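Local atomic coordinates of capsid protein (Macrobrachium rosenbergii nodavirus, PDB entry 5YKU), a protein that builds the capsid of a shrimp nodavirus, its protrusion domain probably forming the dimeric spikes on the particle surface. Residues A[17-22]-A[98-103]; A[31-36]-A[113-118]; A[48-51]-A[56-59]. All coordinates share one frame; numbering follows the deposited sequence.

In the fold
Strands 10-18, 114-121, 41-47 and 81-89 and strands 69-75, 57-63, 96-104 and 26-33 form the two halves of an antiparallel beta sandwich with viral jelly-roll connectivity. Interactions 1 and 2 join these halves from within, their centres about 11 Å apart, and their segments alternate along the chain (17-22, 31-36, 98-103, 113-118). Both segments of interaction 3 fall between 31-36 and 98-103, at the loop between strands 41-47 and 57-63; its centre is about 11 Å from that of interaction 1 and 17 Å from that of interaction 2. Trp19 packs on Tyr115, and Leu100 and Thr102 on Cys59, so the spike-domain interior runs on toward a hydrogen-bonded arginine-glutamine pair beside the loop.

Interaction 1: A[17-22]-A[98-103]; sequences GNWVPP and FTLVTD
Thr102 OG1 is approached by the ring of Pro22, whose CB comes to 3.4 Å from OG1, and makes a weak hydrogen bond to the carbonyl oxygen of Gln27. The hydroxyl sits between the backbone N and the carbonyl carbon (chi1 56°), which turns it to the proline. Deeper in the domain, Trp19 carries the rest of the contact. Its indole spans Leu100 and Phe98, two residues on the same side of strand 96-104. Leu100 uses a single branch: CD2 lies 3.7 Å from Trp19 CB and 3.9 Å from Trp19 CE3, set obliquely to the indole. At the far end of the six-membered ring, Trp19 CH2 points over one face of Phe98 and is 3.7 Å from Phe98 CG, off the ring centre. The edge of this six-membered ring meets the Phe98 face, T-shaped, centroids 5.3 Å apart and planes at 63°. A hydrogen bond between Trp19 NE1 and Tyr74 OH satisfies the buried indole nitrogen, while Ile61 and Ile44 add apolar contacts to the ring. An indole reaching from strand 10-18 and the segment after it to the facing sheet is part of the hydrophobic interior of a jelly-roll beta sandwich.

Interaction 2: A[31-36]-A[113-118]; sequences QDITGL and YQYRII
Ile33, the last residue of strand 26-33, places its longer branch over a face of the Tyr115 ring. CD1 stands 3.9 Å from the centroid of Tyr115 and 25° off the ring normal, a CH-pi contact displaced toward the hydroxyl-bearing carbon: the shortest approach is 3.6 Å, from Ile33 CD1 to Tyr115 CZ. CG1 follows along the same route and passes 3.9 Å from Tyr115 OH. With CG1 anti to the carbonyl carbon (chi1 -63°) and the chain extended beyond it, the methyl end is carried across the sandwich interior. Tyr115 comes from the opposite direction. The short branch of Ile33 has a different partner, since CG2 meets Ile117 CD1 tip to tip at 3.9 Å. Farther along, beyond the end of the strand, Leu36 brings its CD2 methyl obliquely to the same Ile117 CD1, 4.1 Å away, so that one isoleucine methyl serves two residues of the 31-36 segment. Ile44 of strand 41-47 touches both Ile33 and Tyr115, and Phe98 packs on Ile33 from strand 96-104. No hydrogen bond crosses between the two segments; their cohesion therefore rests on dispersion and burial of branched aliphatic groups, with the aromatic face contributing a mildly directional CH-pi component.

Interaction 3: A[48-51]-A[56-59]; sequences MDRV and LQKC
Gln57, at the start of strand 57-63, offers its amide oxygen to the guanidinium of Arg50, and this single hydrogen bond makes the contact. The bond from Arg50 NH2 to Gln57 OE1 is 2.8 Å long but somewhat bent, with an angle of 147° at the hydrogen. At the oxygen the approach is nearly end-on, with a C=O...N angle of 160°, and the donor is tilted slightly from the carbonyl plane. Relative to the guanidinium, the oxygen lies at its edge, near the plane, although the guanidinium and amide planes are turned 63° apart. Both chains are outstretched: Arg50 is extended from CG to NE, which carries its guanidinium across to Gln57, and Gln57 is extended beyond CG. The bond spans the base of the connection between strands 41-47 and 57-63, which in the jelly-roll topology passes from one sheet of the sandwich to the other. Arg50 NH2 also donates to the carbonyl oxygen of Lys111, NH1 forms a salt bridge with Asp76, and the guanidinium makes a cation-pi contact with Tyr113. Asp76 uses its other carboxylate oxygen to accept the backbone N-H of Gln57, while Gln57 NE2 bonds to the carbonyl oxygen of Gly106. After Gln57 the strand runs on through Lys58 and Cys59, whose backbones pair with Asp103 and Tyr74, respectively.

Interaction 1: A[17-22]-A[98-103]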
loop_
_atom_site.group_PDB
_atom_site.type_symbol
_atom_site.label_atom_id
_atom_site.label_comp_id
_atom_site.label_asym_id
_atom_site.label_seq_id
_atom_site.Cartn_x
_atom_site.Cartn_y
_atom_site.Cartn_z
ATOM N N GLY A 17 -4.385 -4.692 4.286
ATOM C CA GLY A 17 -3.252 -5.439 4.659
ATOM C C GLY A 17 -2.181 -4.631 5.300
ATOM O O GLY A 17 -2.279 -3.420 5.499
ATOM N N ASN A 18 -1.134 -5.301 5.745
ATOM C CA ASN A 18 0.002 -4.739 6.450
ATOM C C ASN A 18 1.222 -4.777 5.607
ATOM O O ASN A 18 1.532 -5.760 4.927
ATOM C CB ASN A 18 0.256 -5.560 7.717
ATOM C CG ASN A 18 -0.824 -5.434 8.695
ATOM O OD1 ASN A 18 -1.523 -4.452 8.840
ATOM N ND2 ASN A 18 -0.948 -6.474 9.532
ATOM N N TRP A 19 1.966 -3.687 5.624
ATOM C CA TRP A 19 3.321 -3.673 5.101
ATOM C C TRP A 19 4.263 -4.335 6.096
ATOM O O TRP A 19 4.229 -4.004 7.287
ATOM C CB TRP A 19 3.781 -2.202 4.881
ATOM C CG TRP A 19 2.970 -1.450 3.893
ATOM C CD1 TRP A 19 2.176 -0.370 4.163
ATOM C CD2 TRP A 19 2.823 -1.700 2.494
ATOM N NE1 TRP A 19 1.571 0.073 3.029
ATOM C CE2 TRP A 19 1.934 -0.722 1.961
ATOM C CE3 TRP A 19 3.317 -2.677 1.627
ATOM C CZ2 TRP A 19 1.594 -0.661 0.630
ATOM C CZ3 TRP A 19 2.988 -2.613 0.299
ATOM C CH2 TRP A 19 2.168 -1.603 -0.224
ATOM N N VAL A 20 5.061 -5.276 5.628
ATOM C CA VAL A 20 6.003 -5.926 6.520
ATOM C C VAL A 20 6.914 -4.887 7.206
ATOM O O VAL A 20 7.482 -4.076 6.461
ATOM C CB VAL A 20 6.806 -6.907 5.700
ATOM C CG1 VAL A 20 7.900 -7.563 6.565
ATOM C CG2 VAL A 20 5.951 -8.039 5.102
ATOM N N PRO A 21 7.069 -4.911 8.501
ATOM C CA PRO A 21 7.960 -3.933 9.150
ATOM C C PRO A 21 9.418 -4.150 8.835
ATOM O O PRO A 21 9.851 -5.275 8.544
ATOM C CB PRO A 21 7.685 -4.101 10.590
ATOM C CG PRO A 21 6.325 -4.773 10.694
ATOM C CD PRO A 21 6.310 -5.668 9.498
ATOM N N PRO A 22 10.199 -3.114 8.861
ATOM C CA PRO A 22 11.642 -3.251 8.703
ATOM C C PRO A 22 12.229 -3.909 9.936
ATOM O O PRO A 22 11.687 -3.981 11.000
ATOM C CB PRO A 22 12.145 -1.759 8.639
ATOM C CG PRO A 22 11.174 -1.020 9.442
ATOM C CD PRO A 22 9.812 -1.713 9.210
ATOM N N PHE A 98 5.966 -3.657 -4.647
ATOM C CA PHE A 98 6.225 -2.322 -4.060
ATOM C C PHE A 98 7.566 -2.230 -3.438
ATOM O O PHE A 98 8.061 -3.215 -2.891
ATOM C CB PHE A 98 5.145 -2.001 -2.988
ATOM C CG PHE A 98 3.762 -1.955 -3.589
ATOM C CD1 PHE A 98 3.032 -3.146 -3.796
ATOM C CD2 PHE A 98 3.167 -0.781 -3.923
ATOM C CE1 PHE A 98 1.789 -3.105 -4.418
ATOM C CE2 PHE A 98 1.921 -0.760 -4.532
ATOM C CZ PHE A 98 1.230 -1.917 -4.782
ATOM N N THR A 99 8.132 -1.055 -3.532
ATOM C CA THR A 99 9.403 -0.728 -2.872
ATOM C C THR A 99 9.154 0.149 -1.695
ATOM O O THR A 99 8.474 1.207 -1.821
ATOM C CB THR A 99 10.378 -0.044 -3.816
ATOM O OG1 THR A 99 10.723 -1.021 -4.841
ATOM C CG2 THR A 99 11.684 0.317 -3.126
ATOM N N LEU A 100 9.559 -0.229 -0.543
ATOM C CA LEU A 100 9.460 0.431 0.708
ATOM C C LEU A 100 10.775 0.993 1.142
ATOM O O LEU A 100 11.797 0.314 1.119
ATOM C CB LEU A 100 8.929 -0.463 1.819
ATOM C CG LEU A 100 7.520 -1.087 1.588
ATOM C CD1 LEU A 100 7.664 -2.410 0.816
ATOM C CD2 LEU A 100 6.789 -1.296 2.875
ATOM N N VAL A 101 10.832 2.260 1.492
ATOM C CA VAL A 101 12.004 2.929 2.038
ATOM C C VAL A 101 11.652 3.399 3.434
ATOM O O VAL A 101 10.677 4.200 3.584
ATOM C CB VAL A 101 12.467 4.057 1.156
ATOM C CG1 VAL A 101 13.680 4.780 1.809
ATOM C CG2 VAL A 101 12.760 3.648 -0.283
ATOM N N THR A 102 12.305 2.849 4.414
ATOM C CA THR A 102 11.996 3.134 5.823
ATOM C C THR A 102 13.129 3.821 6.483
ATOM O O THR A 102 14.271 3.502 6.282
ATOM C CB THR A 102 11.509 1.938 6.587
ATOM O OG1 THR A 102 12.501 0.899 6.480
ATOM C CG2 THR A 102 10.196 1.380 6.021
ATOM N N ASP A 103 12.831 4.769 7.341
ATOM C CA ASP A 103 13.774 5.537 8.139
ATOM C C ASP A 103 13.089 5.742 9.508
ATOM O O ASP A 103 12.193 6.572 9.670
ATOM C CB ASP A 103 14.099 6.886 7.453
ATOM C CG ASP A 103 14.987 7.725 8.281
ATOM O OD1 ASP A 103 15.302 7.447 9.429
ATOM O OD2 ASP A 103 15.240 8.852 7.743
#

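Interaction 2: A[31-36]-A[113-118]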
loop_
_atom_site.group_PDB
_atom_site.type_symbol
_atom_site.label_atom_id
_atom_site.label_comp_id
_atom_site.label_asym_id
_atom_site.label_seq_id
_atom_site.Cartn_x
_atom_site.Cartn_y
_atom_site.Cartn_z
ATOM N N GLN A 31 7.961 -5.692 -1.257
ATOM C CA GLN A 31 6.844 -6.547 -0.843
ATOM C C GLN A 31 5.992 -6.806 -2.019
ATOM O O GLN A 31 5.598 -5.867 -2.744
ATOM C CB GLN A 31 6.018 -5.906 0.247
ATOM C CG GLN A 31 4.926 -6.772 0.811
ATOM C CD GLN A 31 4.324 -6.230 2.070
ATOM O OE1 GLN A 31 4.983 -5.514 2.824
ATOM N NE2 GLN A 31 3.123 -6.562 2.402
ATOM N N ASP A 32 5.598 -8.042 -2.262
ATOM C CA ASP A 32 4.631 -8.412 -3.278
ATOM C C ASP A 32 3.284 -8.585 -2.717
ATOM O O ASP A 32 3.089 -9.426 -1.810
ATOM C CB ASP A 32 5.093 -9.760 -3.973
ATOM C CG ASP A 32 6.302 -9.673 -4.751
ATOM O OD1 ASP A 32 6.873 -8.614 -4.985
ATOM O OD2 ASP A 32 6.716 -10.769 -5.331
ATOM N N ILE A 33 2.346 -7.768 -3.112
ATOM C CA ILE A 33 0.935 -7.976 -2.770
ATOM C C ILE A 33 0.430 -9.011 -3.717
ATOM O O ILE A 33 0.683 -8.952 -4.949
ATOM C CB ILE A 33 0.138 -6.677 -2.846
ATOM C CG1 ILE A 33 0.655 -5.675 -1.824
ATOM C CG2 ILE A 33 -1.360 -6.894 -2.652
ATOM C CD1 ILE A 33 -0.132 -4.364 -1.670
ATOM N N THR A 34 -0.306 -9.983 -3.234
ATOM C CA THR A 34 -0.731 -11.142 -4.037
ATOM C C THR A 34 -2.228 -11.344 -3.865
ATOM O O THR A 34 -2.879 -10.705 -3.064
ATOM C CB THR A 34 0.129 -12.346 -3.655
ATOM O OG1 THR A 34 -0.012 -13.443 -4.576
ATOM C CG2 THR A 34 -0.361 -12.813 -2.298
ATOM N N GLY A 35 -2.769 -12.231 -4.728
ATOM C CA GLY A 35 -4.151 -12.556 -4.643
ATOM C C GLY A 35 -5.100 -11.595 -5.320
ATOM O O GLY A 35 -6.285 -11.540 -5.002
ATOM N N LEU A 36 -4.591 -10.700 -6.147
ATOM C CA LEU A 36 -5.410 -9.681 -6.839
ATOM C C LEU A 36 -5.879 -10.265 -8.140
ATOM O O LEU A 36 -5.261 -11.193 -8.678
ATOM C CB LEU A 36 -4.571 -8.451 -7.120
ATOM C CG LEU A 36 -3.987 -7.783 -5.918
ATOM C CD1 LEU A 36 -3.001 -6.687 -6.385
ATOM C CD2 LEU A 36 -5.038 -7.218 -5.027
ATOM N N TYR A 113 2.703 -0.505 9.156
ATOM C CA TYR A 113 1.820 0.445 8.489
ATOM C C TYR A 113 0.874 -0.338 7.628
ATOM O O TYR A 113 1.094 -1.535 7.287
ATOM C CB TYR A 113 2.655 1.460 7.732
ATOM C CG TYR A 113 3.314 2.470 8.674
ATOM C CD1 TYR A 113 2.497 3.276 9.472
ATOM C CD2 TYR A 113 4.660 2.647 8.737
ATOM C CE1 TYR A 113 3.042 4.250 10.354
ATOM C CE2 TYR A 113 5.240 3.601 9.607
ATOM C CZ TYR A 113 4.409 4.366 10.407
ATOM O OH TYR A 113 4.899 5.310 11.258
ATOM N N GLN A 114 -0.245 0.299 7.246
ATOM C CA GLN A 114 -1.487 -0.382 6.791
ATOM C C GLN A 114 -1.985 0.214 5.519
ATOM O O GLN A 114 -1.905 1.418 5.289
ATOM C CB GLN A 114 -2.534 -0.212 7.892
ATOM C CG GLN A 114 -2.109 -0.866 9.243
ATOM C CD GLN A 114 -2.765 -0.194 10.398
ATOM O OE1 GLN A 114 -2.655 1.036 10.611
ATOM N NE2 GLN A 114 -3.435 -0.929 11.252
ATOM N N TYR A 115 -2.530 -0.611 4.657
ATOM C CA TYR A 115 -3.000 -0.213 3.368
ATOM C C TYR A 115 -4.365 -0.775 3.049
ATOM O O TYR A 115 -4.814 -1.777 3.607
ATOM C CB TYR A 115 -1.988 -0.594 2.260
ATOM C CG TYR A 115 -1.908 -2.074 2.005
ATOM C CD1 TYR A 115 -2.872 -2.757 1.288
ATOM C CD2 TYR A 115 -0.794 -2.795 2.455
ATOM C CE1 TYR A 115 -2.680 -4.143 1.035
ATOM C CE2 TYR A 115 -0.666 -4.127 2.303
ATOM C CZ TYR A 115 -1.609 -4.788 1.558
ATOM O OH TYR A 115 -1.468 -6.180 1.378
ATOM N N ARG A 116 -5.083 -0.065 2.150
ATOM C CA ARG A 116 -6.432 -0.422 1.649
ATOM C C ARG A 116 -6.385 -0.420 0.145
ATOM O O ARG A 116 -5.933 0.573 -0.443
ATOM C CB ARG A 116 -7.447 0.547 2.208
ATOM C CG ARG A 116 -8.862 0.236 1.719
ATOM C CD ARG A 116 -9.865 1.283 2.256
ATOM N NE ARG A 116 -9.828 1.419 3.694
ATOM C CZ ARG A 116 -10.287 0.564 4.573
ATOM N NH1 ARG A 116 -10.971 -0.491 4.222
ATOM N NH2 ARG A 116 -10.132 0.879 5.866
ATOM N N ILE A 117 -6.880 -1.454 -0.453
ATOM C CA ILE A 117 -6.955 -1.532 -1.929
ATOM C C ILE A 117 -8.348 -1.335 -2.372
ATOM O O ILE A 117 -9.326 -1.895 -1.781
ATOM C CB ILE A 117 -6.391 -2.863 -2.429
ATOM C CG1 ILE A 117 -4.873 -2.877 -2.187
ATOM C CG2 ILE A 117 -6.718 -3.063 -3.921
ATOM C CD1 ILE A 117 -4.146 -4.143 -2.516
ATOM N N ILE A 118 -8.534 -0.421 -3.317
ATOM C CA ILE A 118 -9.817 -0.071 -3.902
ATOM C C ILE A 118 -9.885 -0.630 -5.298
ATOM O O ILE A 118 -8.985 -0.351 -6.169
ATOM C CB ILE A 118 -10.088 1.399 -3.933
ATOM C CG1 ILE A 118 -10.082 1.898 -2.482
ATOM C CG2 ILE A 118 -11.402 1.733 -4.599
ATOM C CD1 ILE A 118 -9.968 3.374 -2.400
#

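Interaction 3: A[48-51]-A[56-59]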
loop_
_atom_site.group_PDB
_atom_site.type_symbol
_atom_site.label_atom_id
_atom_site.label_comp_id
_atom_site.label_asym_id
_atom_site.label_seq_id
_atom_site.Cartn_x
_atom_site.Cartn_y
_atom_site.Cartn_z
HETATM N N MSE A 48 -4.708 4.257 8.687
HETATM C CA MSE A 48 -4.056 4.119 9.978
HETATM C C MSE A 48 -5.057 3.740 11.028
HETATM O O MSE A 48 -6.080 4.393 11.267
HETATM C CB MSE A 48 -3.273 5.375 10.331
HETATM C CG MSE A 48 -2.264 5.176 11.409
HETATM SE SE MSE A 48 -0.937 6.655 11.455
HETATM C CE MSE A 48 0.020 6.251 9.816
ATOM N N ASP A 49 -4.670 2.725 11.799
ATOM C CA ASP A 49 -5.345 2.341 13.033
ATOM C C ASP A 49 -4.219 1.769 13.875
ATOM O O ASP A 49 -3.981 0.545 13.840
ATOM C CB ASP A 49 -6.487 1.343 12.783
ATOM C CG ASP A 49 -7.081 0.914 14.048
ATOM O OD1 ASP A 49 -6.875 1.458 15.108
ATOM O OD2 ASP A 49 -7.969 -0.052 14.013
ATOM N N ARG A 50 -3.466 2.632 14.532
ATOM C CA ARG A 50 -2.105 2.251 14.957
ATOM C C ARG A 50 -1.607 3.197 15.991
ATOM O O ARG A 50 -1.584 4.437 15.783
ATOM C CB ARG A 50 -1.214 2.314 13.730
ATOM C CG ARG A 50 0.221 1.872 13.943
ATOM C CD ARG A 50 1.029 2.101 12.684
ATOM N NE ARG A 50 2.440 1.742 12.781
ATOM C CZ ARG A 50 3.420 2.513 13.228
ATOM N NH1 ARG A 50 3.188 3.683 13.800
ATOM N NH2 ARG A 50 4.660 2.065 13.118
ATOM N N VAL A 51 -1.205 2.695 17.148
ATOM C CA VAL A 51 -0.589 3.469 18.161
ATOM C C VAL A 51 0.715 4.033 17.673
ATOM O O VAL A 51 1.542 3.304 17.116
ATOM C CB VAL A 51 -0.420 2.670 19.448
ATOM C CG1 VAL A 51 0.388 3.395 20.491
ATOM C CG2 VAL A 51 -1.729 2.180 19.986
ATOM N N LEU A 56 9.329 8.322 15.526
ATOM C CA LEU A 56 9.612 8.869 14.237
ATOM C C LEU A 56 9.817 7.817 13.162
ATOM O O LEU A 56 10.884 7.624 12.570
ATOM C CB LEU A 56 10.794 9.843 14.193
ATOM C CG LEU A 56 10.612 11.139 14.998
ATOM C CD1 LEU A 56 10.756 10.982 16.496
ATOM C CD2 LEU A 56 11.693 12.192 14.499
ATOM N N GLN A 57 8.811 6.977 12.924
ATOM C CA GLN A 57 8.867 5.856 12.013
ATOM C C GLN A 57 8.354 6.307 10.660
ATOM O O GLN A 57 7.133 6.423 10.413
ATOM C CB GLN A 57 8.134 4.641 12.634
ATOM C CG GLN A 57 8.826 4.185 13.884
ATOM C CD GLN A 57 8.264 2.985 14.574
ATOM O OE1 GLN A 57 7.051 2.663 14.408
ATOM N NE2 GLN A 57 9.053 2.329 15.334
ATOM N N LYS A 58 9.240 6.634 9.738
ATOM C CA LYS A 58 8.916 7.116 8.415
ATOM C C LYS A 58 8.961 5.991 7.392
ATOM O O LYS A 58 9.941 5.209 7.359
ATOM C CB LYS A 58 9.957 8.162 7.965
ATOM C CG LYS A 58 9.590 8.849 6.646
ATOM C CD LYS A 58 10.694 9.851 6.188
ATOM C CE LYS A 58 10.331 10.502 4.922
ATOM N NZ LYS A 58 11.490 11.454 4.636
ATOM N N CYS A 59 7.922 5.892 6.567
ATOM C CA CYS A 59 7.927 4.911 5.485
ATOM C C CYS A 59 7.378 5.549 4.230
ATOM O O CYS A 59 6.363 6.254 4.308
ATOM C CB CYS A 59 7.015 3.724 5.927
ATOM S SG CYS A 59 6.809 2.479 4.604
#